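Local coordinates for protein methylenetetrahydrofolate--tRNA-(uracil-5-)-methyltransferase TrmFO (Thermus thermophilus, PDB 3G5Q) that probably catalyses the folate- and FAD-dependent formation of 5-methyluridine at position 54 of tRNAs, drawing on NADH or NADPH as reductant, at residues Pro162-Glu167 with Ala299-Tyr304; Gln201-Ala206 with Lys287-Met292; Val224-Leu229 with Phe277-Lys282; Glu321-Arg326 with Arg380-Ala385. All coordinates share one frame; numbering follows the deposited sequence.

Contact 1 is a bulged strand pair at one side of the six-stranded antiparallel sheet, and contacts 2 and 3 nest along the chain inside the loop it closes. The centres of contacts 2 and 3 lie about 11 Å apart, and Leu-203 of one packs on Leu-281 and Glu-227 of the other. The centre of contact 1 is about 15 Å from that of contact 2, which it meets through Ile-301 on Ile-290, and its Pro-162 meets Phe-277 of contact 3. Contact 4, later in the chain, touches contact 1 where Tyr-381 meets Ile-163. The side chains of Arg-303 (contact 1) and Leu-382 (contact 4) are about 9 Å and 11 Å from the bound FAD.

Contact 1. Residues Pro162-Glu167 with Ala299-Tyr304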
# COMPACT_ATOMS: atom_id res chain seq x y z
N PRO A 162 2.55 -12.03 -5.42
CA PRO A 162 2.46 -12.23 -3.97
C PRO A 162 3.78 -11.95 -3.29
O PRO A 162 4.85 -12.24 -3.82
CB PRO A 162 2.13 -13.72 -3.84
CG PRO A 162 1.56 -14.10 -5.16
CD PRO A 162 2.24 -13.25 -6.17
N ILE A 163 3.69 -11.38 -2.10
CA ILE A 163 4.86 -11.11 -1.28
C ILE A 163 4.77 -11.94 0.00
O ILE A 163 3.74 -11.97 0.66
CB ILE A 163 4.97 -9.60 -0.97
CG1 ILE A 163 5.30 -8.83 -2.26
CG2 ILE A 163 6.00 -9.33 0.12
CD1 ILE A 163 5.24 -7.35 -2.11
N VAL A 164 5.86 -12.63 0.33
CA VAL A 164 5.92 -13.46 1.53
C VAL A 164 6.91 -12.92 2.57
O VAL A 164 7.84 -12.19 2.25
CB VAL A 164 6.31 -14.91 1.19
CG1 VAL A 164 5.26 -15.54 0.30
CG2 VAL A 164 7.68 -14.96 0.53
N LEU A 165 6.69 -13.31 3.82
CA LEU A 165 7.59 -12.97 4.91
C LEU A 165 8.87 -13.82 4.82
O LEU A 165 8.81 -15.05 4.77
CB LEU A 165 6.86 -13.23 6.23
CG LEU A 165 6.93 -12.19 7.34
CD1 LEU A 165 6.74 -10.80 6.77
CD2 LEU A 165 5.87 -12.49 8.40
N TYR A 166 10.02 -13.16 4.77
CA TYR A 166 11.30 -13.85 4.65
C TYR A 166 11.51 -14.88 5.76
O TYR A 166 12.03 -15.98 5.51
CB TYR A 166 12.43 -12.83 4.63
CG TYR A 166 13.83 -13.40 4.55
CD1 TYR A 166 14.41 -13.73 3.32
CD2 TYR A 166 14.58 -13.60 5.70
CE1 TYR A 166 15.71 -14.25 3.26
CE2 TYR A 166 15.87 -14.11 5.64
CZ TYR A 166 16.42 -14.43 4.43
OH TYR A 166 17.70 -14.93 4.39
N GLU A 167 11.10 -14.54 6.97
CA GLU A 167 11.33 -15.41 8.12
C GLU A 167 10.49 -16.68 8.05
O GLU A 167 10.72 -17.64 8.79
CB GLU A 167 11.10 -14.66 9.44
CG GLU A 167 9.64 -14.30 9.71
CD GLU A 167 9.46 -13.51 11.02
OE1 GLU A 167 8.49 -12.72 11.11
OE2 GLU A 167 10.26 -13.70 11.96
N ALA A 299 5.13 -20.64 3.97
CA ALA A 299 5.40 -19.22 3.80
C ALA A 299 4.16 -18.43 4.17
O ALA A 299 3.03 -18.88 3.93
CB ALA A 299 5.81 -18.92 2.36
N GLU A 300 4.37 -17.27 4.76
CA GLU A 300 3.26 -16.39 5.08
C GLU A 300 3.18 -15.28 4.05
O GLU A 300 4.06 -14.42 3.99
CB GLU A 300 3.41 -15.80 6.48
CG GLU A 300 2.16 -15.04 6.95
CD GLU A 300 2.33 -14.39 8.31
OE1 GLU A 300 3.13 -14.91 9.12
OE2 GLU A 300 1.66 -13.37 8.58
N ILE A 301 2.12 -15.31 3.25
CA ILE A 301 1.82 -14.25 2.30
C ILE A 301 1.31 -13.03 3.05
O ILE A 301 0.29 -13.12 3.74
CB ILE A 301 0.73 -14.70 1.31
CG1 ILE A 301 1.12 -16.03 0.67
CG2 ILE A 301 0.50 -13.65 0.26
CD1 ILE A 301 0.13 -16.50 -0.37
N VAL A 302 1.99 -11.90 2.90
CA VAL A 302 1.57 -10.67 3.57
C VAL A 302 0.96 -9.65 2.61
O VAL A 302 0.31 -8.70 3.04
CB VAL A 302 2.71 -10.01 4.36
CG1 VAL A 302 3.08 -10.87 5.58
CG2 VAL A 302 3.91 -9.77 3.47
N ARG A 303 1.16 -9.85 1.32
CA ARG A 303 0.53 -8.99 0.31
C ARG A 303 0.21 -9.84 -0.90
O ARG A 303 1.11 -10.28 -1.61
CB ARG A 303 1.44 -7.82 -0.08
CG ARG A 303 0.72 -6.67 -0.80
CD ARG A 303 0.53 -6.92 -2.31
NE ARG A 303 0.12 -5.68 -2.97
CZ ARG A 303 -1.09 -5.40 -3.46
NH1 ARG A 303 -2.07 -6.30 -3.44
NH2 ARG A 303 -1.30 -4.20 -3.99
N TYR A 304 -1.08 -10.10 -1.11
CA TYR A 304 -1.52 -10.95 -2.22
C TYR A 304 -1.39 -10.28 -3.59
O TYR A 304 -1.41 -9.06 -3.71
CB TYR A 304 -2.95 -11.45 -1.98
CG TYR A 304 -3.01 -12.56 -0.95
CD1 TYR A 304 -2.95 -13.89 -1.34
CD2 TYR A 304 -3.11 -12.27 0.40
CE1 TYR A 304 -2.99 -14.90 -0.41
CE2 TYR A 304 -3.14 -13.28 1.35
CZ TYR A 304 -3.09 -14.59 0.94
OH TYR A 304 -3.13 -15.60 1.87
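Ile-163 and the pair Val-302 and Arg-303 face one another in a classic beta bulge. Ile-163 N gives a hydrogen bond to Arg-303 O (2.8 Å), and Ile-163 O takes Val-302 N (2.8 Å), with a weak, longer bond from Arg-303 N at 3.4 Å, so one carbonyl serves two consecutive amides. Past the bulge, Leu-165 N binds Glu-300 O, and Val-164 faces Ile-301 as a non-hydrogen-bonded antiparallel pair. Beta-branched residues suit these extended positions. On one side of the sheet Val-164 CG1 reaches Ala-299 CB (4.0 Å) as well as Ile-301 CG1. The other side carries Ile-163; with chi1 at -69°, its CG1 sits beside the backbone N and its CG2 is anti to it, meeting Val-302 CG2 at 4.0 Å. Leu-165 forks: its side chain crosses that of Val-302 at about a right angle, Leu-165 CD1 touching Val-302 CG1 at 3.8 Å, while Leu-165 CD2 lies beside the extended Glu-300 chain, 3.7 Å from Glu-300 OE1. That carboxylate is held by salt bridges to Lys-409 and Arg-413. In the second shell Ile-301 CG2 rests 3.6 Å above the Tyr-304 ring, over its centre, and Tyr-304 stacks with Trp-283. Arg-303 returns NH1 to Tyr-304 O. Backbone bonds from Pro-162 to Leu-274 and from Val-164 to Trp-272 place strand 154-165 between strands 271-274 and 301-313. The extra residue coincides with the corner at Val-302, consistent with the bulge accommodating the turn; the chemistry is backbone pairing sealed by aliphatic packing, with the Glu-300 carboxylate probably kept ionised by two basic partners.

Contact 2. Residues Gln201-Ala206 with Lys287-Met292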
# COMPACT_ATOMS: atom_id res chain seq x y z
N GLN A 201 -0.36 -28.13 -13.01
CA GLN A 201 -1.76 -28.53 -12.98
C GLN A 201 -2.59 -27.93 -11.84
O GLN A 201 -3.78 -27.68 -12.02
CB GLN A 201 -1.94 -30.05 -13.08
CG GLN A 201 -1.25 -30.89 -12.05
CD GLN A 201 -1.32 -32.36 -12.44
OE1 GLN A 201 -1.68 -32.67 -13.58
NE2 GLN A 201 -0.98 -33.25 -11.52
N ALA A 202 -1.98 -27.70 -10.68
CA ALA A 202 -2.72 -27.04 -9.60
C ALA A 202 -3.05 -25.61 -10.04
O ALA A 202 -4.11 -25.07 -9.74
CB ALA A 202 -1.92 -27.04 -8.30
N LEU A 203 -2.13 -25.01 -10.78
CA LEU A 203 -2.35 -23.68 -11.32
C LEU A 203 -3.54 -23.68 -12.29
O LEU A 203 -4.35 -22.77 -12.27
CB LEU A 203 -1.08 -23.16 -11.99
CG LEU A 203 -0.98 -21.67 -12.31
CD1 LEU A 203 -1.44 -20.81 -11.14
CD2 LEU A 203 0.46 -21.34 -12.67
N LEU A 204 -3.64 -24.71 -13.13
CA LEU A 204 -4.82 -24.82 -14.01
C LEU A 204 -6.11 -24.88 -13.19
O LEU A 204 -7.13 -24.34 -13.59
CB LEU A 204 -4.73 -26.06 -14.89
CG LEU A 204 -3.80 -26.11 -16.10
CD1 LEU A 204 -3.93 -27.47 -16.81
CD2 LEU A 204 -4.13 -24.97 -17.06
N GLU A 205 -6.07 -25.57 -12.05
CA GLU A 205 -7.27 -25.77 -11.25
C GLU A 205 -7.61 -24.54 -10.41
O GLU A 205 -8.74 -24.40 -9.93
CB GLU A 205 -7.11 -26.97 -10.31
CG GLU A 205 -6.87 -28.30 -11.00
CD GLU A 205 -6.87 -29.45 -10.01
OE1 GLU A 205 -6.25 -29.32 -8.93
OE2 GLU A 205 -7.49 -30.49 -10.30
N ALA A 206 -6.62 -23.68 -10.21
CA ALA A 206 -6.77 -22.49 -9.38
C ALA A 206 -7.68 -21.47 -10.05
O ALA A 206 -8.38 -20.72 -9.38
CB ALA A 206 -5.40 -21.87 -9.10
N LYS A 287 -2.72 -18.71 -1.86
CA LYS A 287 -2.11 -19.32 -0.69
C LYS A 287 -1.82 -20.79 -0.93
O LYS A 287 -0.72 -21.27 -0.68
CB LYS A 287 -3.01 -19.16 0.54
CG LYS A 287 -2.39 -19.73 1.81
CD LYS A 287 -3.20 -19.37 3.06
CE LYS A 287 -2.46 -19.86 4.33
NZ LYS A 287 -3.02 -19.34 5.61
N ARG A 288 -2.82 -21.49 -1.44
CA ARG A 288 -2.74 -22.92 -1.75
C ARG A 288 -1.57 -23.21 -2.71
O ARG A 288 -0.79 -24.14 -2.49
CB ARG A 288 -4.05 -23.32 -2.42
CG ARG A 288 -4.72 -24.56 -1.90
CD ARG A 288 -6.21 -24.50 -2.24
NE ARG A 288 -7.03 -24.10 -1.09
CZ ARG A 288 -8.17 -23.40 -1.18
NH1 ARG A 288 -8.61 -22.98 -2.37
NH2 ARG A 288 -8.84 -23.11 -0.08
N LEU A 289 -1.48 -22.43 -3.78
CA LEU A 289 -0.44 -22.59 -4.80
C LEU A 289 0.96 -22.31 -4.28
O LEU A 289 1.89 -23.07 -4.56
CB LEU A 289 -0.71 -21.64 -5.97
CG LEU A 289 -1.34 -22.27 -7.21
CD1 LEU A 289 -0.29 -23.02 -8.02
CD2 LEU A 289 -2.46 -23.20 -6.81
N ILE A 290 1.11 -21.21 -3.57
CA ILE A 290 2.42 -20.81 -3.09
C ILE A 290 2.99 -21.85 -2.13
O ILE A 290 4.17 -22.18 -2.17
CB ILE A 290 2.36 -19.40 -2.46
CG1 ILE A 290 2.30 -18.36 -3.57
CG2 ILE A 290 3.56 -19.16 -1.57
CD1 ILE A 290 1.95 -17.00 -3.08
N GLN A 291 2.12 -22.40 -1.29
CA GLN A 291 2.56 -23.40 -0.33
C GLN A 291 2.91 -24.75 -0.98
O GLN A 291 3.33 -25.69 -0.32
CB GLN A 291 1.55 -23.51 0.82
CG GLN A 291 1.49 -22.21 1.64
CD GLN A 291 0.63 -22.31 2.89
OE1 GLN A 291 -0.35 -23.04 2.91
NE2 GLN A 291 1.00 -21.56 3.93
N MET A 292 2.80 -24.82 -2.31
CA MET A 292 3.30 -25.98 -3.04
C MET A 292 4.77 -25.83 -3.45
O MET A 292 5.42 -26.81 -3.80
CB MET A 292 2.47 -26.21 -4.30
CG MET A 292 1.05 -26.67 -4.04
SD MET A 292 0.24 -26.89 -5.62
CE MET A 292 1.11 -28.33 -6.26
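No aromatic ring or other flat side-chain group carries the contact of Leu-289 with Ala-202, Leu-203 and Ala-206, and the flat groups it meets are peptide units: Leu-289 CD2 lies 3.8 Å from Ala-202 O, and Leu-289 CD1 lies 3.9 Å from Leu-203 N. The motif is helix-against-helix packing, between helix 193-206 and the last turn of helix 283-290, with no hydrogen bond crossing. Alanines suit the first helix here because their short side chains let Leu-289 come close to the backbone. Its CD2 also touches Ala-206 CB, one turn beyond Ala-202. With CG anti to the backbone N (chi1 -165°), Leu-203 carries its CD1 to within 4.0 Å of Leu-289 CD1, the two leucine side chains crossing at about a right angle. Leu-203 also packs on Leu-281 and on Ala-230. Phe-199, one turn before Leu-203, adds an aromatic side chain against both Leu-289 and Met-292. Just past the helix end, Met-292 has a flexible thioether that bends at chi3 and puts its sulfur, SD, 3.4 Å from Ala-202 CB.

Contact 3. Residues Val224-Leu229 with Phe277-Lys282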
# COMPACT_ATOMS: atom_id res chain seq x y z
N VAL A 224 1.73 -10.86 -18.58
CA VAL A 224 0.67 -11.86 -18.56
C VAL A 224 0.48 -12.38 -17.14
O VAL A 224 1.47 -12.66 -16.45
CB VAL A 224 1.05 -13.04 -19.47
CG1 VAL A 224 -0.14 -13.97 -19.67
CG2 VAL A 224 1.57 -12.52 -20.81
N PRO A 225 -0.78 -12.50 -16.68
CA PRO A 225 -1.03 -13.18 -15.40
C PRO A 225 -0.49 -14.60 -15.45
O PRO A 225 -0.66 -15.31 -16.45
CB PRO A 225 -2.56 -13.21 -15.30
CG PRO A 225 -3.02 -12.08 -16.17
CD PRO A 225 -2.03 -12.05 -17.32
N VAL A 226 0.17 -15.02 -14.37
CA VAL A 226 0.83 -16.31 -14.35
C VAL A 226 -0.12 -17.48 -14.67
O VAL A 226 0.27 -18.42 -15.36
CB VAL A 226 1.60 -16.52 -13.02
CG1 VAL A 226 0.64 -16.73 -11.86
CG2 VAL A 226 2.59 -17.65 -13.13
N GLU A 227 -1.36 -17.41 -14.19
CA GLU A 227 -2.32 -18.49 -14.44
C GLU A 227 -2.66 -18.58 -15.93
O GLU A 227 -3.00 -19.64 -16.45
CB GLU A 227 -3.60 -18.32 -13.61
CG GLU A 227 -4.36 -17.00 -13.86
CD GLU A 227 -3.86 -15.86 -12.98
OE1 GLU A 227 -2.66 -15.87 -12.60
OE2 GLU A 227 -4.65 -14.94 -12.67
N GLU A 228 -2.59 -17.44 -16.61
CA GLU A 228 -2.90 -17.39 -18.03
C GLU A 228 -1.80 -18.10 -18.82
O GLU A 228 -2.06 -18.74 -19.84
CB GLU A 228 -3.09 -15.95 -18.49
CG GLU A 228 -3.15 -15.78 -20.00
CD GLU A 228 -4.31 -16.52 -20.63
OE1 GLU A 228 -5.37 -16.67 -19.97
OE2 GLU A 228 -4.16 -16.94 -21.80
N LEU A 229 -0.56 -18.01 -18.34
CA LEU A 229 0.55 -18.70 -18.97
C LEU A 229 0.39 -20.22 -18.84
O LEU A 229 0.62 -20.97 -19.81
CB LEU A 229 1.89 -18.26 -18.37
CG LEU A 229 2.47 -16.89 -18.76
CD1 LEU A 229 3.89 -16.75 -18.24
CD2 LEU A 229 2.44 -16.70 -20.27
N PHE A 277 5.21 -13.56 -10.93
CA PHE A 277 3.96 -14.18 -10.48
C PHE A 277 2.78 -13.20 -10.32
O PHE A 277 1.90 -13.43 -9.49
CB PHE A 277 4.19 -15.04 -9.22
CG PHE A 277 4.61 -16.47 -9.54
CD1 PHE A 277 5.87 -16.74 -10.04
CD2 PHE A 277 3.73 -17.53 -9.34
CE1 PHE A 277 6.26 -18.04 -10.34
CE2 PHE A 277 4.11 -18.84 -9.64
CZ PHE A 277 5.37 -19.10 -10.14
N GLN A 278 2.74 -12.13 -11.12
CA GLN A 278 1.55 -11.28 -11.20
C GLN A 278 0.36 -12.19 -11.43
O GLN A 278 0.45 -13.12 -12.22
CB GLN A 278 1.61 -10.32 -12.39
CG GLN A 278 2.93 -9.70 -12.63
CD GLN A 278 3.88 -10.64 -13.30
OE1 GLN A 278 3.57 -11.23 -14.34
NE2 GLN A 278 5.04 -10.79 -12.72
N THR A 279 -0.75 -11.92 -10.76
CA THR A 279 -1.88 -12.84 -10.83
C THR A 279 -3.20 -12.17 -10.45
O THR A 279 -3.22 -11.17 -9.73
CB THR A 279 -1.64 -14.05 -9.89
OG1 THR A 279 -2.73 -14.96 -9.98
CG2 THR A 279 -1.50 -13.58 -8.46
N GLY A 280 -4.31 -12.73 -10.93
CA GLY A 280 -5.63 -12.27 -10.56
C GLY A 280 -6.41 -13.35 -9.82
O GLY A 280 -7.62 -13.24 -9.64
N LEU A 281 -5.71 -14.40 -9.39
CA LEU A 281 -6.34 -15.50 -8.67
C LEU A 281 -6.91 -15.03 -7.34
O LEU A 281 -6.39 -14.09 -6.71
CB LEU A 281 -5.31 -16.62 -8.39
CG LEU A 281 -4.72 -17.42 -9.56
CD1 LEU A 281 -3.58 -18.30 -9.09
CD2 LEU A 281 -5.78 -18.26 -10.25
N LYS A 282 -7.96 -15.70 -6.90
CA LYS A 282 -8.52 -15.47 -5.58
C LYS A 282 -7.46 -15.74 -4.51
O LYS A 282 -6.57 -16.58 -4.69
CB LYS A 282 -9.74 -16.35 -5.38
CG LYS A 282 -10.89 -16.01 -6.31
CD LYS A 282 -12.14 -16.81 -5.93
CE LYS A 282 -13.40 -16.20 -6.55
NZ LYS A 282 -14.63 -16.98 -6.22
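Val-226 and Glu-227, in the first turn of helix 226-231, hold the loop of Phe-277 to Leu-281 by hydrogen bonds, a CH-pi contact and aliphatic packing. Among the hydrogen bonds, Val-226 N points almost straight at Gln-278 O (2.9 Å, 170° at the hydrogen), so the loop supplies an acceptor for a first-turn amide, which has no carbonyl of its own helix to bind. Pro-225, at the N-cap, has no side-chain acceptor to offer that turn; its O accepts from Glu-228 N and Leu-229 N. The carboxylate of Glu-227 is gripped twice. Thr-279 OG1 donates to Glu-227 OE1 from above the carboxylate plane (2.8 Å), and Gly-280 N donates to Glu-227 OE2 on its syn lone pair (2.8 Å). Thr-279 OG1 also accepts from Leu-281 N at 3.1 Å, an ST turn, so a hydroxyl suits a place that must both give and take. Glu-227 gets there with CG between the backbone N and carbonyl carbon (chi1 59°) and a bend at chi2. With an alanine in place of Glu-227, Thr-279 OG1 and Gly-280 N would probably be left without the carboxylate they share, letting that end of the loop move more. In the CH-pi contact, Val-226 CG2 sits over one face of the Phe-277 ring, 4.1 Å from its centroid. Aliphatic packing brings Val-226 CG1 to Thr-279 CB, and slides Leu-281 CD2 past Glu-227 CB at 4.0 Å. The contact touches helix 193-206 through Leu-203, which meets both Glu-227 and Leu-281, and strand 154-165 through Ser-161 and Pro-162, which meet Phe-277.

Contact 4. Residues Glu321-Arg326 with Arg380-Ala385; sequences ETLEFR and RYLATA
The loop at Glu-321 runs beside the last turn of helix 374-384, with Glu-321 CA 5.2 Å from Ala-383 CA, and no hydrogen bond joins the two backbones. Alanine suits that turn: its methyl lets the loop approach until Glu-321 N is 3.4 Å from Ala-383 CB. The Glu-321 side chain, bent at chi2 (85°), folds over the same methyl, Glu-321 CD lying 3.6 Å from Ala-383 CB. Glu-321 CG meanwhile lies against Arg-380 CA, and Glu-321 OE1 is 3.5 Å from Thr-384 CG2. An alanine in place of Glu-321 would probably open a gap over the Ala-383 methyl and leave Thr-384 CG2 without its neighbour. Thr-384 OG1 donates to Arg-380 O (2.6 Å) from above the carbonyl plane. Arg-380 turns its guanidinium to Pro-369 O and Gly-376 O. Leu-382 CD1 meets Leu-323 CD2 at 3.8 Å, two leucines suited to a buried apolar join. The Leu-323 side chain is about 8 Å from that of Ala-12, which probably binds FAD. Arg-326 brings NH1 to 3.5 Å from Ala-383 O, near the carbonyl end of the helix, where a positive charge is likely to be welcome; its firm bonds go to Leu-319 O and Pro-316 O. The loop runs from helix 315-318 to strand 331-333, an outer strand of the parallel sheet; Leu-323 also packs on helix 343-361 and Leu-382 on Ala-315.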
# COMPACT_ATOMS: atom_id res chain seq x y z
N GLU A 321 9.69 9.48 3.35
CA GLU A 321 8.86 8.89 4.40
C GLU A 321 7.82 9.89 4.92
O GLU A 321 6.82 9.52 5.52
CB GLU A 321 9.73 8.42 5.58
CG GLU A 321 10.65 7.24 5.27
CD GLU A 321 11.99 7.65 4.65
OE1 GLU A 321 12.88 6.79 4.52
OE2 GLU A 321 12.15 8.84 4.28
N THR A 322 8.10 11.16 4.71
CA THR A 322 7.21 12.24 5.11
C THR A 322 6.06 12.40 4.11
O THR A 322 5.10 13.13 4.35
CB THR A 322 8.01 13.54 5.10
OG1 THR A 322 8.60 13.69 3.80
CG2 THR A 322 9.14 13.47 6.14
N LEU A 323 6.18 11.69 2.99
CA LEU A 323 5.24 11.80 1.86
C LEU A 323 5.41 13.08 1.04
O LEU A 323 4.65 13.34 0.11
CB LEU A 323 3.79 11.62 2.30
CG LEU A 323 3.51 10.24 2.90
CD1 LEU A 323 2.08 10.15 3.39
CD2 LEU A 323 3.83 9.13 1.89
N GLU A 324 6.41 13.88 1.40
CA GLU A 324 6.81 15.01 0.58
C GLU A 324 7.64 14.51 -0.59
O GLU A 324 8.48 13.62 -0.43
CB GLU A 324 7.67 15.97 1.41
CG GLU A 324 7.92 17.32 0.73
CD GLU A 324 8.68 18.28 1.63
OE1 GLU A 324 9.29 17.81 2.61
OE2 GLU A 324 8.66 19.49 1.35
N PHE A 325 7.41 15.07 -1.77
CA PHE A 325 8.23 14.73 -2.93
C PHE A 325 9.68 15.08 -2.63
O PHE A 325 9.95 16.19 -2.16
CB PHE A 325 7.76 15.50 -4.17
CG PHE A 325 6.59 14.86 -4.88
CD1 PHE A 325 5.31 14.97 -4.37
CD2 PHE A 325 6.78 14.16 -6.06
CE1 PHE A 325 4.23 14.39 -5.02
CE2 PHE A 325 5.70 13.57 -6.72
CZ PHE A 325 4.42 13.69 -6.20
N ARG A 326 10.60 14.16 -2.88
CA ARG A 326 12.03 14.40 -2.61
C ARG A 326 12.60 15.56 -3.42
O ARG A 326 13.52 16.24 -2.98
CB ARG A 326 12.86 13.14 -2.86
CG ARG A 326 12.35 11.92 -2.10
CD ARG A 326 13.45 10.91 -1.82
NE ARG A 326 13.88 10.22 -3.02
CZ ARG A 326 13.48 9.00 -3.37
NH1 ARG A 326 12.62 8.33 -2.61
NH2 ARG A 326 13.95 8.44 -4.48
N ARG A 380 7.72 4.11 5.38
CA ARG A 380 9.11 3.72 5.18
C ARG A 380 9.21 2.86 3.94
O ARG A 380 10.11 3.02 3.13
CB ARG A 380 9.64 2.94 6.40
CG ARG A 380 10.18 3.85 7.48
CD ARG A 380 10.43 3.11 8.78
NE ARG A 380 10.99 4.04 9.76
CZ ARG A 380 10.27 4.97 10.38
NH1 ARG A 380 8.97 5.06 10.16
NH2 ARG A 380 10.86 5.79 11.24
N TYR A 381 8.24 1.97 3.79
CA TYR A 381 8.22 1.10 2.63
C TYR A 381 8.01 1.90 1.34
O TYR A 381 8.72 1.69 0.36
CB TYR A 381 7.15 0.03 2.79
CG TYR A 381 7.12 -0.97 1.67
CD1 TYR A 381 7.82 -2.17 1.77
CD2 TYR A 381 6.40 -0.72 0.52
CE1 TYR A 381 7.78 -3.10 0.73
CE2 TYR A 381 6.36 -1.64 -0.52
CZ TYR A 381 7.05 -2.82 -0.41
OH TYR A 381 7.01 -3.73 -1.44
N LEU A 382 7.04 2.80 1.33
CA LEU A 382 6.82 3.68 0.18
C LEU A 382 8.11 4.39 -0.21
O LEU A 382 8.44 4.48 -1.39
CB LEU A 382 5.73 4.73 0.46
CG LEU A 382 4.30 4.24 0.75
CD1 LEU A 382 3.39 5.42 1.03
CD2 LEU A 382 3.75 3.40 -0.41
N ALA A 383 8.84 4.90 0.78
CA ALA A 383 10.02 5.71 0.48
C ALA A 383 11.25 4.91 0.08
O ALA A 383 12.10 5.42 -0.65
CB ALA A 383 10.35 6.64 1.64
N THR A 384 11.34 3.65 0.49
CA THR A 384 12.60 2.91 0.35
C THR A 384 12.47 1.51 -0.25
O THR A 384 13.45 0.75 -0.28
CB THR A 384 13.31 2.79 1.72
OG1 THR A 384 12.47 2.05 2.63
CG2 THR A 384 13.59 4.17 2.32
N ALA A 385 11.28 1.14 -0.71
CA ALA A 385 11.11 -0.19 -1.28
C ALA A 385 11.88 -0.28 -2.60
O ALA A 385 12.32 0.74 -3.13
CB ALA A 385 9.62 -0.50 -1.51